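Long-range contact in ABC transporter, substrate binding protein (Aeropyrum pernix, PDB 3EAF), which probably binds a solute outside the cell and delivers it to the membrane components of an ABC transporter: residues A64-I78 with D87-T101. Residues are numbered along the deposited sequence; the frame is centred on the assembly and turned at random.
Sequences AEEYYREFRDRYGVI and DTEKLSDQVDTDKIT
Tyr68 reaches across from helix 61-74 as a knob into a hole made by Leu91, Gln94, Val95 and Asp98 of helix 85-98. Its CG stands anti to the backbone N (chi1 176°), which carries the ring outward between the helices. Leu91 CD2 lies over one face of the Tyr68 ring in a CH-pi contact, 4.1 Å from the centroid, while Val95 CG1 comes to 3.6 Å from Tyr68 CE1. At the ring edge, Tyr68 OH gives a 2.6 Å hydrogen bond to the anti lone pair of Asp98 OD2, the carboxylate nearly coplanar with the ring. Asp98 OD2 takes two more bonds: a salt bridge from Arg72 NH1 at 2.9 Å, arriving from the syn side and tilted out of the carboxylate plane, and a hydrogen bond from Gln94 NE2, above that plane. Three donors thus grip this one oxygen, which limits how far the carboxylate can swing. Nearer the helix starts, Lys90 NZ forms a 2.7 Å salt bridge with the syn lone pair of Glu65 OE2, and Ala64 CB abuts Asp87 CB.

The axes of 64-74 and 87-98 run in the same general sense, 38° apart, both on one side of the sheet. Strand 79-82, helix 85-98 and the parallel neighbour 101-104 make a right-handed beta-alpha-beta crossover of the Rossmann-like lobe characteristic of periplasmic binding proteins. Where the chain enters the sheet, Thr101 N binds Ile78 O at 3.2 Å, and Ile100 CD1 packs against Val77 CG2 at 4.0 Å.

A second shell positions the arginine: Asp73 receives NE and NH2 side-on, turning the guanidinium so that NH1 faces Asp98. A leucine in place of Arg72 would probably leave Asp98 short of its cationic mate and Asp73 freer to turn. Asp87 is held in turn through OD1, hydrogen-bonded to Tyr57 OH.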
loop_
_atom_site.group_PDB
_atom_site.type_symbol
_atom_site.label_atom_id
_atom_site.label_comp_id
_atom_site.label_asym_id
_atom_site.label_seq_id
_atom_site.Cartn_x
_atom_site.Cartn_y
_atom_site.Cartn_z
ATOM N N ALA A 64 -18.464 2.095 3.569
ATOM C CA ALA A 64 -17.326 2.543 4.392
ATOM C C ALA A 64 -17.757 3.498 5.517
ATOM O O ALA A 64 -17.371 3.324 6.677
ATOM C CB ALA A 64 -16.275 3.210 3.530
ATOM N N GLU A 65 -18.554 4.505 5.162
ATOM C CA GLU A 65 -19.042 5.487 6.138
ATOM C C GLU A 65 -20.020 4.877 7.155
ATOM O O GLU A 65 -20.039 5.273 8.323
ATOM C CB GLU A 65 -19.672 6.686 5.418
ATOM C CG GLU A 65 -18.700 7.425 4.494
ATOM C CD GLU A 65 -19.269 8.706 3.918
ATOM O OE1 GLU A 65 -20.184 9.293 4.539
ATOM O OE2 GLU A 65 -18.798 9.133 2.838
ATOM N N GLU A 66 -20.819 3.911 6.711
ATOM C CA GLU A 66 -21.724 3.185 7.609
ATOM C C GLU A 66 -20.966 2.349 8.656
ATOM O O GLU A 66 -21.293 2.386 9.850
ATOM C CB GLU A 66 -22.694 2.320 6.801
ATOM C CG GLU A 66 -23.823 3.133 6.159
ATOM C CD GLU A 66 -24.476 2.448 4.970
ATOM O OE1 GLU A 66 -24.032 1.350 4.567
ATOM O OE2 GLU A 66 -25.444 3.024 4.430
ATOM N N TYR A 67 -19.954 1.607 8.208
ATOM C CA TYR A 67 -19.129 0.814 9.121
ATOM C C TYR A 67 -18.254 1.670 10.033
ATOM O O TYR A 67 -17.959 1.265 11.160
ATOM C CB TYR A 67 -18.282 -0.206 8.361
ATOM C CG TYR A 67 -19.072 -1.345 7.753
ATOM C CD1 TYR A 67 -20.206 -1.858 8.384
ATOM C CD2 TYR A 67 -18.673 -1.930 6.550
ATOM C CE1 TYR A 67 -20.929 -2.913 7.825
ATOM C CE2 TYR A 67 -19.380 -2.989 5.996
ATOM C CZ TYR A 67 -20.511 -3.469 6.635
ATOM O OH TYR A 67 -21.218 -4.517 6.088
ATOM N N TYR A 68 -17.849 2.845 9.554
ATOM C CA TYR A 68 -17.115 3.796 10.392
ATOM C C TYR A 68 -17.959 4.255 11.580
ATOM O O TYR A 68 -17.490 4.260 12.719
ATOM C CB TYR A 68 -16.647 5.028 9.608
ATOM C CG TYR A 68 -15.981 6.036 10.526
ATOM C CD1 TYR A 68 -14.683 5.815 10.997
ATOM C CD2 TYR A 68 -16.660 7.179 10.968
ATOM C CE1 TYR A 68 -14.069 6.713 11.866
ATOM C CE2 TYR A 68 -16.044 8.090 11.847
ATOM C CZ TYR A 68 -14.752 7.847 12.287
ATOM O OH TYR A 68 -14.120 8.725 13.140
ATOM N N ARG A 69 -19.202 4.650 11.297
ATOM C CA ARG A 69 -20.130 5.055 12.344
ATOM C C ARG A 69 -20.387 3.905 13.328
ATOM O O ARG A 69 -20.406 4.129 14.528
ATOM C CB ARG A 69 -21.426 5.632 11.758
ATOM C CG ARG A 69 -21.222 6.989 11.055
ATOM C CD ARG A 69 -22.537 7.686 10.681
ATOM N NE ARG A 69 -23.352 6.895 9.755
ATOM C CZ ARG A 69 -23.273 6.960 8.426
ATOM N NH1 ARG A 69 -22.409 7.783 7.831
ATOM N NH2 ARG A 69 -24.064 6.196 7.683
ATOM N N GLU A 70 -20.527 2.682 12.813
ATOM C CA GLU A 70 -20.645 1.480 13.645
ATOM C C GLU A 70 -19.417 1.264 14.539
ATOM O O GLU A 70 -19.557 1.036 15.743
ATOM C CB GLU A 70 -20.896 0.229 12.789
ATOM C CG GLU A 70 -21.018 -1.060 13.613
ATOM C CD GLU A 70 -21.331 -2.305 12.786
ATOM O OE1 GLU A 70 -20.872 -2.412 11.629
ATOM O OE2 GLU A 70 -22.025 -3.201 13.313
ATOM N N PHE A 71 -18.222 1.319 13.949
ATOM C CA PHE A 71 -16.977 1.206 14.718
ATOM C C PHE A 71 -16.954 2.213 15.873
ATOM O O PHE A 71 -16.665 1.848 17.012
ATOM C CB PHE A 71 -15.739 1.432 13.831
ATOM C CG PHE A 71 -15.423 0.301 12.883
ATOM C CD1 PHE A 71 -15.823 -1.006 13.148
ATOM C CD2 PHE A 71 -14.671 0.547 11.733
ATOM C CE1 PHE A 71 -15.502 -2.042 12.264
ATOM C CE2 PHE A 71 -14.350 -0.476 10.845
ATOM C CZ PHE A 71 -14.766 -1.775 11.109
ATOM N N ARG A 72 -17.257 3.476 15.570
ATOM C CA ARG A 72 -17.189 4.556 16.560
ATOM C C ARG A 72 -18.322 4.494 17.591
ATOM O O ARG A 72 -18.076 4.552 18.799
ATOM C CB ARG A 72 -17.206 5.928 15.871
ATOM C CG ARG A 72 -17.137 7.114 16.837
ATOM C CD ARG A 72 -17.462 8.429 16.142
ATOM N NE ARG A 72 -18.848 8.482 15.684
ATOM C CZ ARG A 72 -19.291 9.227 14.674
ATOM N NH1 ARG A 72 -18.464 10.004 13.981
ATOM N NH2 ARG A 72 -20.570 9.186 14.350
ATOM N N ASP A 73 -19.558 4.390 17.102
ATOM C CA ASP A 73 -20.738 4.571 17.950
ATOM C C ASP A 73 -21.134 3.313 18.707
ATOM O O ASP A 73 -21.478 3.384 19.888
ATOM C CB ASP A 73 -21.921 5.117 17.139
ATOM C CG ASP A 73 -21.706 6.553 16.683
ATOM O OD1 ASP A 73 -20.973 7.306 17.362
ATOM O OD2 ASP A 73 -22.279 6.934 15.644
ATOM N N ARG A 74 -21.074 2.169 18.028
ATOM C CA ARG A 74 -21.361 0.889 18.656
ATOM C C ARG A 74 -20.167 0.360 19.459
ATOM O O ARG A 74 -20.322 -0.021 20.616
ATOM C CB ARG A 74 -21.820 -0.140 17.614
ATOM C CG ARG A 74 -22.084 -1.509 18.185
ATOM C CD ARG A 74 -22.649 -2.454 17.152
ATOM N NE ARG A 74 -22.720 -3.822 17.669
ATOM C CZ ARG A 74 -23.123 -4.872 16.957
ATOM N NH1 ARG A 74 -23.491 -4.721 15.693
ATOM N NH2 ARG A 74 -23.157 -6.074 17.508
ATOM N N TYR A 75 -18.978 0.341 18.858
ATOM C CA TYR A 75 -17.825 -0.305 19.506
ATOM C C TYR A 75 -16.876 0.645 20.220
ATOM O O TYR A 75 -16.019 0.198 20.982
ATOM C CB TYR A 75 -17.048 -1.170 18.511
ATOM C CG TYR A 75 -17.826 -2.361 18.009
ATOM C CD1 TYR A 75 -18.003 -3.494 18.811
ATOM C CD2 TYR A 75 -18.386 -2.358 16.735
ATOM C CE1 TYR A 75 -18.719 -4.589 18.352
ATOM C CE2 TYR A 75 -19.110 -3.451 16.266
ATOM C CZ TYR A 75 -19.272 -4.560 17.079
ATOM O OH TYR A 75 -19.982 -5.641 16.617
ATOM N N GLY A 76 -17.033 1.943 19.986
ATOM C CA GLY A 76 -16.091 2.935 20.495
ATOM C C GLY A 76 -14.635 2.568 20.232
ATOM O O GLY A 76 -13.809 2.602 21.146
ATOM N N VAL A 77 -14.314 2.205 18.990
ATOM C CA VAL A 77 -12.932 1.839 18.638
ATOM C C VAL A 77 -11.981 3.008 18.887
ATOM O O VAL A 77 -12.396 4.165 18.824
ATOM C CB VAL A 77 -12.794 1.345 17.166
ATOM C CG1 VAL A 77 -13.695 0.136 16.912
ATOM C CG2 VAL A 77 -13.084 2.470 16.164
ATOM N N ILE A 78 -10.717 2.704 19.193
ATOM C CA ILE A 78 -9.699 3.749 19.355
ATOM C C ILE A 78 -8.730 3.753 18.176
ATOM O O ILE A 78 -7.841 4.602 18.087
ATOM C CB ILE A 78 -8.901 3.634 20.700
ATOM C CG1 ILE A 78 -8.250 2.253 20.851
ATOM C CG2 ILE A 78 -9.808 3.948 21.897
ATOM C CD1 ILE A 78 -7.173 2.204 21.918
ATOM N N ASP A 87 -12.357 6.384 0.545
ATOM C CA ASP A 87 -12.964 6.404 1.879
ATOM C C ASP A 87 -12.036 6.901 2.996
ATOM O O ASP A 87 -12.477 7.655 3.868
ATOM C CB ASP A 87 -13.655 5.079 2.245
ATOM C CG ASP A 87 -12.783 3.860 2.012
ATOM O OD1 ASP A 87 -12.632 3.427 0.845
ATOM O OD2 ASP A 87 -12.293 3.297 3.007
ATOM N N THR A 88 -10.762 6.497 2.960
ATOM C CA THR A 88 -9.789 6.945 3.962
ATOM C C THR A 88 -9.635 8.466 3.926
ATOM O O THR A 88 -9.575 9.106 4.985
ATOM C CB THR A 88 -8.405 6.246 3.823
ATOM O OG1 THR A 88 -8.574 4.831 3.685
ATOM C CG2 THR A 88 -7.533 6.522 5.044
ATOM N N GLU A 89 -9.570 9.030 2.714
ATOM C CA GLU A 89 -9.513 10.488 2.507
ATOM C C GLU A 89 -10.770 11.201 2.998
ATOM O O GLU A 89 -10.686 12.218 3.703
ATOM C CB GLU A 89 -9.258 10.831 1.029
ATOM C CG GLU A 89 -7.782 10.791 0.616
ATOM C CD GLU A 89 -7.540 11.177 -0.839
ATOM O OE1 GLU A 89 -8.486 11.669 -1.491
ATOM O OE2 GLU A 89 -6.400 10.983 -1.326
ATOM N N LYS A 90 -11.926 10.663 2.615
ATOM C CA LYS A 90 -13.221 11.203 3.016
ATOM C C LYS A 90 -13.357 11.260 4.538
ATOM O O LYS A 90 -13.871 12.242 5.084
ATOM C CB LYS A 90 -14.355 10.372 2.398
ATOM C CG LYS A 90 -15.785 10.761 2.823
ATOM C CD LYS A 90 -16.288 12.010 2.100
ATOM C CE LYS A 90 -17.805 12.212 2.305
ATOM N NZ LYS A 90 -18.644 11.420 1.335
ATOM N N LEU A 91 -12.873 10.219 5.215
ATOM C CA LEU A 91 -13.001 10.119 6.671
ATOM C C LEU A 91 -11.903 10.826 7.461
ATOM O O LEU A 91 -12.032 10.992 8.673
ATOM C CB LEU A 91 -13.064 8.655 7.097
ATOM C CG LEU A 91 -14.324 7.879 6.703
ATOM C CD1 LEU A 91 -14.071 6.386 6.824
ATOM C CD2 LEU A 91 -15.526 8.307 7.550
ATOM N N SER A 92 -10.833 11.246 6.790
ATOM C CA SER A 92 -9.650 11.746 7.493
ATOM C C SER A 92 -9.927 12.892 8.487
ATOM O O SER A 92 -9.355 12.913 9.580
ATOM C CB SER A 92 -8.537 12.117 6.505
ATOM O OG SER A 92 -9.001 13.039 5.534
ATOM N N ASP A 93 -10.798 13.834 8.112
ATOM C CA ASP A 93 -11.122 14.969 8.986
ATOM C C ASP A 93 -11.982 14.511 10.164
ATOM O O ASP A 93 -11.819 15.000 11.286
ATOM C CB ASP A 93 -11.843 16.091 8.216
ATOM C CG ASP A 93 -10.889 16.991 7.416
ATOM O OD1 ASP A 93 -9.668 17.021 7.693
ATOM O OD2 ASP A 93 -11.375 17.693 6.504
ATOM N N GLN A 94 -12.883 13.566 9.897
ATOM C CA GLN A 94 -13.740 12.983 10.925
ATOM C C GLN A 94 -12.946 12.171 11.972
ATOM O O GLN A 94 -13.207 12.290 13.170
ATOM C CB GLN A 94 -14.851 12.133 10.290
ATOM C CG GLN A 94 -15.993 11.758 11.253
ATOM C CD GLN A 94 -16.692 12.974 11.851
ATOM O OE1 GLN A 94 -17.092 13.891 11.131
ATOM N NE2 GLN A 94 -16.843 12.983 13.174
ATOM N N VAL A 95 -11.980 11.365 11.521
ATOM C CA VAL A 95 -11.152 10.573 12.455
ATOM C C VAL A 95 -10.272 11.461 13.349
ATOM O O VAL A 95 -9.927 11.080 14.469
ATOM C CB VAL A 95 -10.312 9.455 11.753
ATOM C CG1 VAL A 95 -11.203 8.588 10.860
ATOM C CG2 VAL A 95 -9.155 10.027 10.954
ATOM N N ASP A 96 -9.929 12.648 12.855
ATOM C CA ASP A 96 -9.220 13.639 13.659
ATOM C C ASP A 96 -10.147 14.165 14.758
ATOM O O ASP A 96 -9.789 14.166 15.931
ATOM C CB ASP A 96 -8.698 14.786 12.780
ATOM C CG ASP A 96 -8.087 15.917 13.594
ATOM O OD1 ASP A 96 -7.218 15.645 14.454
ATOM O OD2 ASP A 96 -8.470 17.085 13.370
ATOM N N THR A 97 -11.345 14.591 14.359
ATOM C CA THR A 97 -12.395 15.011 15.290
ATOM C C THR A 97 -12.651 13.944 16.363
ATOM O O THR A 97 -12.654 14.244 17.561
ATOM C CB THR A 97 -13.698 15.327 14.524
ATOM O OG1 THR A 97 -13.444 16.371 13.576
ATOM C CG2 THR A 97 -14.805 15.767 15.467
ATOM N N ASP A 98 -12.823 12.698 15.919
ATOM C CA ASP A 98 -13.148 11.573 16.794
ATOM C C ASP A 98 -11.949 10.961 17.523
ATOM O O ASP A 98 -12.126 10.109 18.401
ATOM C CB ASP A 98 -13.880 10.495 16.003
ATOM C CG ASP A 98 -15.207 10.977 15.464
ATOM O OD1 ASP A 98 -15.804 11.885 16.088
ATOM O OD2 ASP A 98 -15.650 10.448 14.422
ATOM N N LYS A 99 -10.746 11.388 17.148
ATOM C CA LYS A 99 -9.496 10.927 17.765
ATOM C C LYS A 99 -9.276 9.422 17.632
ATOM O O LYS A 99 -8.929 8.744 18.606
ATOM C CB LYS A 99 -9.404 11.362 19.236
ATOM C CG LYS A 99 -9.504 12.859 19.458
ATOM C CD LYS A 99 -8.857 13.234 20.788
ATOM C CE LYS A 99 -9.553 14.408 21.463
ATOM N NZ LYS A 99 -9.483 15.649 20.655
ATOM N N ILE A 100 -9.485 8.909 16.423
ATOM C CA ILE A 100 -9.301 7.487 16.121
ATOM C C ILE A 100 -8.074 7.322 15.220
ATOM O O ILE A 100 -8.034 7.876 14.111
ATOM C CB ILE A 100 -10.567 6.886 15.437
ATOM C CG1 ILE A 100 -11.777 6.964 16.384
ATOM C CG2 ILE A 100 -10.318 5.440 14.965
ATOM C CD1 ILE A 100 -13.107 6.480 15.779
ATOM N N THR A 101 -7.067 6.593 15.706
ATOM C CA THR A 101 -5.853 6.317 14.918
ATOM C C THR A 101 -6.214 5.439 13.713
ATOM O O THR A 101 -6.822 4.376 13.865
ATOM C CB THR A 101 -4.739 5.655 15.774
ATOM O OG1 THR A 101 -4.165 6.628 16.652
ATOM C CG2 THR A 101 -3.624 5.086 14.891
#